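Long-range contacts in aeromonas extracellular serine protease (Aeromonas sobria, PDB 3WQB), which cleaves host plasma proteins after paired basic residues, at least one of them lysine, as a calcium-binding secreted serine protease of the furin-like subtilase subfamily: residues Pro237-Glu242 / Ser505-Leu510; Val379-Thr384 / Thr552-Gly557; Thr387-Asp392 / Val455-Thr460. The protein carries 1 engineered substitution. One frame throughout, in Å; residues are numbered along the deposited sequence.

Interaction 1 (Pro237-Glu242 / Ser505-Leu510); sequences PKLPFE and SPFNSL
F241 and S509 make a face contact between the two loops: S509 CB lies 3.7 Å from the centroid of the F241 ring and only 5° off the ring normal, a CH-pi arrangement over the centre of the face. F241 CG stands anti to the backbone N (chi1 -165°), beside the carbonyl carbon, and the ring continues from there to S509; F507 O meets its edge in the ring plane. Further along, L239 sends CD1 into the angle between two residues, 3.7 Å from P506 CG and equally near F507 CD2. P237 extends this apolar patch, its CG resting 4.0 Å from F507 CE2.

Two waters bridge the backbones. One donates to both L239 O and F507 O, at 2.8 Å each. The other donates to P240 O and P506 O and accepts from S505 OG at 2.6 Å, so three groups fix its position; S505 OG is also bonded to N243.

Behind this shell, N508 braces the 505-510 loop from within. Its ND2 donates to S505 O at 2.9 Å, nearly in its own amide plane, while OD1 accepts from L510 N in an Asx turn. R232 is hydrogen-bonded to F507 O and N508 O, and S509 OG is bonded to V182 O. Strand 379-384 packs on L239 and F507 through V381.

Eight of the nine touching residues are buried, as befits the interface between the subtilisin domain and the P-domain, the two-domain architecture of furin-like proteases.

Interaction 2 (Val379-Thr384 / Thr552-Gly557); sequences VMVSYT and TDVANG. With CA (calcium ion), chain D.
Y383 OH is gripped by two hydrogen bonds, one to G456 O and one to R391 NH1, while T552 CG2 packs against it at 3.5 Å. With the hydroxyl fixed at its far end, the ring lies over V554: V554 CA sits 3.9 Å from the ring centroid, 20° off the normal and offset toward the rim, a CH-pi contact. V554 CB approaches Y383 CE1 at 3.6 Å, and V554 O lies 3.4 Å from Y383 CD1. CG of Y383 stands between the backbone N and the carbonyl carbon (chi1 68°), the crowded position; the Y383 and V554 side chains cross at about a right angle. V381, two residues earlier on the same side of the strand, adds CG1 at 3.9 Å from V554 CG2.

The two segments run 66° apart and share no direct hydrogen bond; their nearest CA atoms, of Y383 and A555, are 6.2 Å apart. Water links the two segments instead. One molecule donates to both S382 O and V554 O, and two more link the backbone N and O of T384 to OD1 and ND2 of N556, so that both ends of the N556 amide are tied to a single residue.

The end of strand 545-553 and the turn after it also bind calcium. D553 is bidentate through OD1 and OD2, and A555 O lies 2.3 Å from the calcium ion; D454, D488, N578 and N579 supply the remaining ligands. H483 NE2 is hydrogen-bonded to D553 OD2, and D553 OD1 also accepts from A555 N in a nearly straight bond. This Asx turn curls the chain around the metal, so the Y383 packing backs directly onto the third calcium site, in the P-domain.

Interaction 3 (Thr387-Asp392 / Val455-Thr460); sequences TGKVRD and VGNSPT
Bends at chi3 bring K389 CE and R391 NE to N457. In K389 the turn (chi3 73°) puts CE 3.3 Å from N457 OD1, and in R391 a similar one (chi3 78°) sets NE beside N457 O. K389, at the end of the turn, and R391, on strand 390-396, point the same way from the beta hairpin of strands 379-384 and 390-396, and reach from there to the P-domain loop that leads into strand 460-466.

N457 O is the shared target. K389 NZ donates to it at 2.8 Å, tilted out of the carbonyl plane. R391 presents a face to the same oxygen, which lies 3.4 Å above the guanidinium plane and is offset toward its rim; the NE approach has too poor an angle to count as a hydrogen bond. Two cationic groups thus gather round one neutral carbonyl oxygen, an arrangement likely to polarise it. The arginine does not depend on this oxygen alone, since its NH1 is bonded to Y383 OH. Its CD also packs 3.7 Å from G456 O.

At the turn of the hairpin, T387 meets the N457 side chain. S385 OG organises this corner, with hydrogen bonds to T387 OG1, N457 OD1 and K389 N, so it ties the hairpin turn both to itself and to the asparagine. T387 CG2 adds a contact to the amide at 3.4 Å from N457 ND2.

The contact is largely at the surface, although G456 is buried and follows closely on the calcium ligand D454. Between the segments N457 ND2 donates to T387 OG1 at 3.1 Å, bent at 140° but with the hydroxyl oxygen only slightly out of the amide plane.

How the interactions relate
All three contacts join the subtilisin part of the chain to the P-domain, and they run from core to surface. Interaction 1 is the most buried and the largest, at 433 Å² against 243 and 256 Å², and combines apolar packing with bridging water. Interaction 2 is also mainly buried, but its N556 end is exposed and its 552-557 segment binds calcium. Interaction 3 is a surface contact made by charged and polar side chains. Interactions 2 and 3 use the two strands of one hairpin, their centres about 8 Å apart. Interaction 2 also touches interaction 1, where F507 CE1 lies 3.6 Å from A555 CB, whereas interactions 1 and 3 do not meet.

Interaction 1 (Pro237-Glu242 / Ser505-Leu510)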
loop_
_atom_site.group_PDB
_atom_site.type_symbol
_atom_site.label_atom_id
_atom_site.label_comp_id
_atom_site.label_asym_id
_atom_site.label_seq_id
_atom_site.Cartn_x
_atom_site.Cartn_y
_atom_site.Cartn_z
ATOM N N PRO A 237 -8.379 14.498 17.857
ATOM C CA PRO A 237 -7.421 15.128 16.957
ATOM C C PRO A 237 -7.473 14.506 15.568
ATOM O O PRO A 237 -7.812 13.325 15.425
ATOM C CB PRO A 237 -6.075 14.842 17.621
ATOM C CG PRO A 237 -6.391 14.567 19.036
ATOM C CD PRO A 237 -7.728 13.921 19.044
ATOM N N LYS A 238 -7.130 15.299 14.560
ATOM C CA LYS A 238 -7.237 14.872 13.165
ATOM C C LYS A 238 -6.040 14.009 12.738
ATOM O O LYS A 238 -5.276 14.350 11.832
ATOM C CB LYS A 238 -7.430 16.080 12.248
ATOM C CG LYS A 238 -8.734 16.829 12.517
ATOM C CD LYS A 238 -8.817 18.119 11.715
ATOM C CE LYS A 238 -10.125 18.863 11.978
ATOM N NZ LYS A 238 -11.294 18.195 11.357
ATOM N N LEU A 239 -5.900 12.877 13.417
ATOM C CA LEU A 239 -4.911 11.855 13.094
ATOM C C LEU A 239 -5.573 10.773 12.257
ATOM O O LEU A 239 -6.757 10.501 12.430
ATOM C CB LEU A 239 -4.382 11.241 14.386
ATOM C CG LEU A 239 -3.570 12.199 15.267
ATOM C CD1 LEU A 239 -3.237 11.571 16.598
ATOM C CD2 LEU A 239 -2.295 12.627 14.564
ATOM N N PRO A 240 -4.812 10.132 11.356
ATOM C CA PRO A 240 -5.431 9.091 10.540
ATOM C C PRO A 240 -5.939 7.934 11.392
ATOM O O PRO A 240 -5.294 7.534 12.367
ATOM C CB PRO A 240 -4.270 8.620 9.652
ATOM C CG PRO A 240 -3.044 8.930 10.462
ATOM C CD PRO A 240 -3.366 10.255 11.089
ATOM N N PHE A 241 -7.090 7.390 11.025
ATOM C CA PHE A 241 -7.552 6.178 11.673
ATOM C C PHE A 241 -6.632 5.031 11.230
ATOM O O PHE A 241 -6.125 4.265 12.051
ATOM C CB PHE A 241 -9.026 5.941 11.320
ATOM C CG PHE A 241 -9.734 4.930 12.199
ATOM C CD1 PHE A 241 -9.485 4.847 13.570
ATOM C CD2 PHE A 241 -10.692 4.083 11.648
ATOM C CE1 PHE A 241 -10.176 3.925 14.367
ATOM C CE2 PHE A 241 -11.383 3.160 12.437
ATOM C CZ PHE A 241 -11.128 3.089 13.801
ATOM N N GLU A 242 -6.406 4.927 9.926
ATOM C CA GLU A 242 -5.435 3.986 9.387
ATOM C C GLU A 242 -4.105 4.666 9.100
ATOM O O GLU A 242 -3.964 5.403 8.127
ATOM C CB GLU A 242 -5.989 3.351 8.122
ATOM C CG GLU A 242 -5.113 2.295 7.508
ATOM C CD GLU A 242 -5.848 1.550 6.449
ATOM O OE1 GLU A 242 -6.475 0.525 6.793
ATOM O OE2 GLU A 242 -5.831 2.004 5.287
ATOM N N SER A 505 1.313 6.757 14.668
ATOM C CA SER A 505 0.543 7.822 15.263
ATOM C C SER A 505 -0.567 7.214 16.123
ATOM O O SER A 505 -1.080 6.140 15.810
ATOM C CB SER A 505 -0.020 8.712 14.154
ATOM O OG SER A 505 -0.692 7.949 13.159
ATOM N N PRO A 506 -0.936 7.890 17.222
ATOM C CA PRO A 506 -1.951 7.333 18.116
ATOM C C PRO A 506 -3.373 7.479 17.567
ATOM O O PRO A 506 -3.602 8.191 16.577
ATOM C CB PRO A 506 -1.767 8.149 19.404
ATOM C CG PRO A 506 -1.218 9.458 18.935
ATOM C CD PRO A 506 -0.351 9.141 17.745
ATOM N N PHE A 507 -4.317 6.795 18.206
ATOM C CA PHE A 507 -5.750 6.884 17.866
ATOM C C PHE A 507 -6.013 6.278 16.497
ATOM O O PHE A 507 -6.946 6.640 15.781
ATOM C CB PHE A 507 -6.301 8.319 17.992
ATOM C CG PHE A 507 -5.879 9.014 19.263
ATOM C CD1 PHE A 507 -5.771 8.310 20.467
ATOM C CD2 PHE A 507 -5.586 10.371 19.257
ATOM C CE1 PHE A 507 -5.363 8.957 21.635
ATOM C CE2 PHE A 507 -5.179 11.021 20.422
ATOM C CZ PHE A 507 -5.074 10.315 21.610
ATOM N N ASN A 508 -5.156 5.325 16.160
ATOM C CA ASN A 508 -5.311 4.516 14.966
ATOM C C ASN A 508 -6.374 3.435 15.148
ATOM O O ASN A 508 -7.081 3.408 16.167
ATOM C CB ASN A 508 -3.968 3.894 14.623
ATOM C CG ASN A 508 -3.405 3.119 15.781
ATOM O OD1 ASN A 508 -3.946 2.080 16.164
ATOM N ND2 ASN A 508 -2.325 3.638 16.373
ATOM N N SER A 509 -6.505 2.576 14.146
ATOM C CA SER A 509 -7.585 1.599 14.091
ATOM C C SER A 509 -7.329 0.289 14.837
ATOM O O SER A 509 -8.110 -0.651 14.694
ATOM C CB SER A 509 -7.966 1.316 12.633
ATOM O OG SER A 509 -6.952 0.566 11.983
ATOM N N LEU A 510 -6.257 0.220 15.628
ATOM C CA LEU A 510 -5.988 -0.987 16.425
ATOM C C LEU A 510 -6.904 -1.099 17.641
ATOM O O LEU A 510 -6.444 -1.238 18.777
ATOM C CB LEU A 510 -4.511 -1.072 16.836
ATOM C CG LEU A 510 -3.510 -1.183 15.688
ATOM C CD1 LEU A 510 -2.092 -1.170 16.228
ATOM C CD2 LEU A 510 -3.773 -2.442 14.866
HETATM O O HOH W 1 -7.719 9.083 14.655
HETATM O O HOH W 2 -3.171 7.703 13.887
#

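Interaction 2 (Val379-Thr384 / Thr552-Gly557)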
loop_
_atom_site.group_PDB
_atom_site.type_symbol
_atom_site.label_atom_id
_atom_site.label_comp_id
_atom_site.label_asym_id
_atom_site.label_seq_id
_atom_site.Cartn_x
_atom_site.Cartn_y
_atom_site.Cartn_z
ATOM N N VAL A 379 -0.193 17.711 13.670
ATOM C CA VAL A 379 -1.370 17.452 14.480
ATOM C C VAL A 379 -0.925 17.113 15.895
ATOM O O VAL A 379 -0.161 16.168 16.111
ATOM C CB VAL A 379 -2.216 16.307 13.898
ATOM C CG1 VAL A 379 -3.447 16.073 14.766
ATOM C CG2 VAL A 379 -2.613 16.615 12.455
ATOM N N MET A 380 -1.407 17.890 16.859
ATOM C CA MET A 380 -0.989 17.757 18.246
ATOM C C MET A 380 -1.989 16.945 19.056
ATOM O O MET A 380 -3.179 16.903 18.747
ATOM C CB MET A 380 -0.816 19.142 18.878
ATOM C CG MET A 380 0.073 20.086 18.084
ATOM S SD MET A 380 1.736 19.446 17.782
ATOM C CE MET A 380 2.427 19.584 19.429
ATOM N N VAL A 381 -1.477 16.292 20.091
ATOM C CA VAL A 381 -2.288 15.530 21.027
ATOM C C VAL A 381 -2.073 16.119 22.406
ATOM O O VAL A 381 -0.932 16.273 22.849
ATOM C CB VAL A 381 -1.881 14.037 21.042
ATOM C CG1 VAL A 381 -2.642 13.264 22.117
ATOM C CG2 VAL A 381 -2.095 13.403 19.666
ATOM N N SER A 382 -3.181 16.453 23.066
ATOM C CA SER A 382 -3.166 17.053 24.394
ATOM C C SER A 382 -3.617 16.044 25.442
ATOM O O SER A 382 -4.605 15.331 25.248
ATOM C CB SER A 382 -4.097 18.263 24.421
ATOM O OG SER A 382 -4.119 18.853 25.703
ATOM N N TYR A 383 -2.890 15.992 26.557
ATOM C CA TYR A 383 -3.301 15.199 27.709
ATOM C C TYR A 383 -2.650 15.716 28.976
ATOM O O TYR A 383 -1.727 16.519 28.922
ATOM C CB TYR A 383 -2.976 13.713 27.511
ATOM C CG TYR A 383 -1.504 13.339 27.497
ATOM C CD1 TYR A 383 -0.767 13.404 26.320
ATOM C CD2 TYR A 383 -0.866 12.886 28.653
ATOM C CE1 TYR A 383 0.573 13.042 26.287
ATOM C CE2 TYR A 383 0.482 12.512 28.634
ATOM C CZ TYR A 383 1.196 12.585 27.444
ATOM O OH TYR A 383 2.524 12.202 27.406
ATOM N N THR A 384 -3.145 15.238 30.113
ATOM C CA THR A 384 -2.586 15.583 31.405
ATOM C C THR A 384 -1.978 14.321 32.004
ATOM O O THR A 384 -2.648 13.286 32.095
ATOM C CB THR A 384 -3.686 16.164 32.329
ATOM O OG1 THR A 384 -4.288 17.295 31.689
ATOM C CG2 THR A 384 -3.122 16.596 33.688
ATOM N N THR A 552 5.080 6.299 23.953
ATOM C CA THR A 552 4.349 7.026 24.995
ATOM C C THR A 552 2.870 6.688 24.927
ATOM O O THR A 552 2.296 6.619 23.843
ATOM C CB THR A 552 4.482 8.557 24.819
ATOM O OG1 THR A 552 5.852 8.912 24.595
ATOM C CG2 THR A 552 4.005 9.276 26.068
ATOM N N ASP A 553 2.260 6.476 26.091
ATOM C CA ASP A 553 0.809 6.396 26.210
ATOM C C ASP A 553 0.302 7.828 26.393
ATOM O O ASP A 553 0.644 8.493 27.368
ATOM C CB ASP A 553 0.452 5.479 27.399
ATOM C CG ASP A 553 -1.051 5.414 27.696
ATOM O OD1 ASP A 553 -1.809 6.376 27.434
ATOM O OD2 ASP A 553 -1.487 4.377 28.231
ATOM N N VAL A 554 -0.480 8.306 25.429
ATOM C CA VAL A 554 -0.843 9.721 25.365
ATOM C C VAL A 554 -2.332 9.990 25.593
ATOM O O VAL A 554 -2.850 11.017 25.147
ATOM C CB VAL A 554 -0.390 10.383 24.017
ATOM C CG1 VAL A 554 1.130 10.309 23.853
ATOM C CG2 VAL A 554 -1.117 9.764 22.818
ATOM N N ALA A 555 -3.024 9.066 26.255
ATOM C CA ALA A 555 -4.459 9.262 26.502
ATOM C C ALA A 555 -4.985 8.443 27.658
ATOM O O ALA A 555 -4.666 7.260 27.787
ATOM C CB ALA A 555 -5.260 8.938 25.245
ATOM N N ASN A 556 -5.830 9.069 28.477
ATOM C CA ASN A 556 -6.581 8.323 29.483
ATOM C C ASN A 556 -8.094 8.512 29.376
ATOM O O ASN A 556 -8.855 7.913 30.138
ATOM C CB ASN A 556 -6.080 8.616 30.908
ATOM C CG ASN A 556 -6.173 10.082 31.289
ATOM O OD1 ASN A 556 -6.615 10.927 30.513
ATOM N ND2 ASN A 556 -5.732 10.388 32.500
ATOM N N GLY A 557 -8.529 9.326 28.420
ATOM C CA GLY A 557 -9.961 9.547 28.218
ATOM C C GLY A 557 -10.585 8.393 27.457
ATOM O O GLY A 557 -9.905 7.716 26.676
HETATM CA CA CA D . -3.831 5.182 28.428
HETATM O O HOH W 3 -5.107 12.560 24.811
HETATM O O HOH W 4 -5.609 13.594 29.874
HETATM O O HOH W 5 -4.816 12.818 33.617
#

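Interaction 3 (Thr387-Asp392 / Val455-Thr460)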
loop_
_atom_site.group_PDB
_atom_site.type_symbol
_atom_site.label_atom_id
_atom_site.label_comp_id
_atom_site.label_asym_id
_atom_site.label_seq_id
_atom_site.Cartn_x
_atom_site.Cartn_y
_atom_site.Cartn_z
ATOM N N THR A 387 1.183 13.347 37.067
ATOM C CA THR A 387 1.705 14.386 37.958
ATOM C C THR A 387 1.034 15.733 37.700
ATOM O O THR A 387 1.406 16.745 38.295
ATOM C CB THR A 387 3.240 14.541 37.846
ATOM O OG1 THR A 387 3.600 14.865 36.498
ATOM C CG2 THR A 387 3.947 13.264 38.279
ATOM N N GLY A 388 0.044 15.740 36.810
ATOM C CA GLY A 388 -0.666 16.968 36.465
ATOM C C GLY A 388 0.089 17.880 35.509
ATOM O O GLY A 388 -0.230 19.063 35.398
ATOM N N LYS A 389 1.099 17.342 34.823
ATOM C CA LYS A 389 1.775 18.088 33.759
ATOM C C LYS A 389 0.917 18.018 32.492
ATOM O O LYS A 389 0.600 16.928 32.012
ATOM C CB LYS A 389 3.182 17.530 33.502
ATOM C CG LYS A 389 3.984 18.288 32.431
ATOM C CD LYS A 389 5.423 17.799 32.316
ATOM C CE LYS A 389 5.522 16.433 31.653
ATOM N NZ LYS A 389 6.931 15.943 31.581
ATOM N N VAL A 390 0.519 19.178 31.979
ATOM C CA VAL A 390 -0.279 19.262 30.755
ATOM C C VAL A 390 0.671 19.224 29.568
ATOM O O VAL A 390 1.528 20.096 29.420
ATOM C CB VAL A 390 -1.126 20.559 30.700
ATOM C CG1 VAL A 390 -1.944 20.624 29.412
ATOM C CG2 VAL A 390 -2.044 20.658 31.913
ATOM N N ARG A 391 0.518 18.205 28.730
ATOM C CA ARG A 391 1.420 18.004 27.606
ATOM C C ARG A 391 0.719 18.226 26.278
ATOM O O ARG A 391 -0.463 17.930 26.136
ATOM C CB ARG A 391 2.016 16.595 27.634
ATOM C CG ARG A 391 2.844 16.269 28.874
ATOM C CD ARG A 391 3.719 15.054 28.636
ATOM N NE ARG A 391 4.907 15.390 27.854
ATOM C CZ ARG A 391 5.505 14.576 26.985
ATOM N NH1 ARG A 391 5.023 13.362 26.747
ATOM N NH2 ARG A 391 6.581 14.990 26.332
ATOM N N ASP A 392 1.464 18.772 25.325
ATOM C CA ASP A 392 1.022 18.906 23.947
ATOM C C ASP A 392 2.103 18.279 23.094
ATOM O O ASP A 392 3.192 18.840 22.936
ATOM C CB ASP A 392 0.864 20.381 23.577
ATOM C CG ASP A 392 0.035 21.149 24.577
ATOM O OD1 ASP A 392 -1.083 20.696 24.896
ATOM O OD2 ASP A 392 0.505 22.210 25.040
ATOM N N VAL A 455 -0.650 7.868 30.370
ATOM C CA VAL A 455 -0.424 9.322 30.220
ATOM C C VAL A 455 0.974 9.740 30.695
ATOM O O VAL A 455 1.134 10.533 31.627
ATOM C CB VAL A 455 -1.569 10.192 30.866
ATOM C CG1 VAL A 455 -2.816 10.132 30.010
ATOM C CG2 VAL A 455 -1.892 9.790 32.333
ATOM N N GLY A 456 1.995 9.201 30.031
ATOM C CA GLY A 456 3.364 9.324 30.523
ATOM C C GLY A 456 3.912 10.733 30.544
ATOM O O GLY A 456 3.572 11.556 29.696
ATOM N N ASN A 457 4.765 11.014 31.523
ATOM C CA ASN A 457 5.462 12.294 31.581
ATOM C C ASN A 457 6.492 12.468 30.483
ATOM O O ASN A 457 6.806 13.592 30.094
ATOM C CB ASN A 457 6.132 12.472 32.940
ATOM C CG ASN A 457 5.203 13.079 33.957
ATOM O OD1 ASN A 457 4.507 14.048 33.668
ATOM N ND2 ASN A 457 5.194 12.521 35.156
ATOM N N SER A 458 7.020 11.346 30.005
ATOM C CA SER A 458 8.013 11.323 28.947
ATOM C C SER A 458 7.940 9.949 28.295
ATOM O O SER A 458 7.355 9.031 28.862
ATOM C CB SER A 458 9.420 11.566 29.504
ATOM O OG SER A 458 9.817 10.529 30.378
ATOM N N PRO A 459 8.534 9.800 27.099
ATOM C CA PRO A 459 8.492 8.507 26.436
ATOM C C PRO A 459 9.286 7.427 27.156
ATOM O O PRO A 459 10.273 7.707 27.840
ATOM C CB PRO A 459 9.143 8.784 25.082
ATOM C CG PRO A 459 8.977 10.238 24.859
ATOM C CD PRO A 459 9.069 10.855 26.221
ATOM N N THR A 460 8.825 6.197 26.997
ATOM C CA THR A 460 9.611 5.019 27.303
ATOM C C THR A 460 10.586 4.890 26.144
ATOM O O THR A 460 10.176 4.834 24.990
ATOM C CB THR A 460 8.688 3.804 27.385
ATOM O OG1 THR A 460 7.687 4.053 28.379
ATOM C CG2 THR A 460 9.456 2.536 27.721
#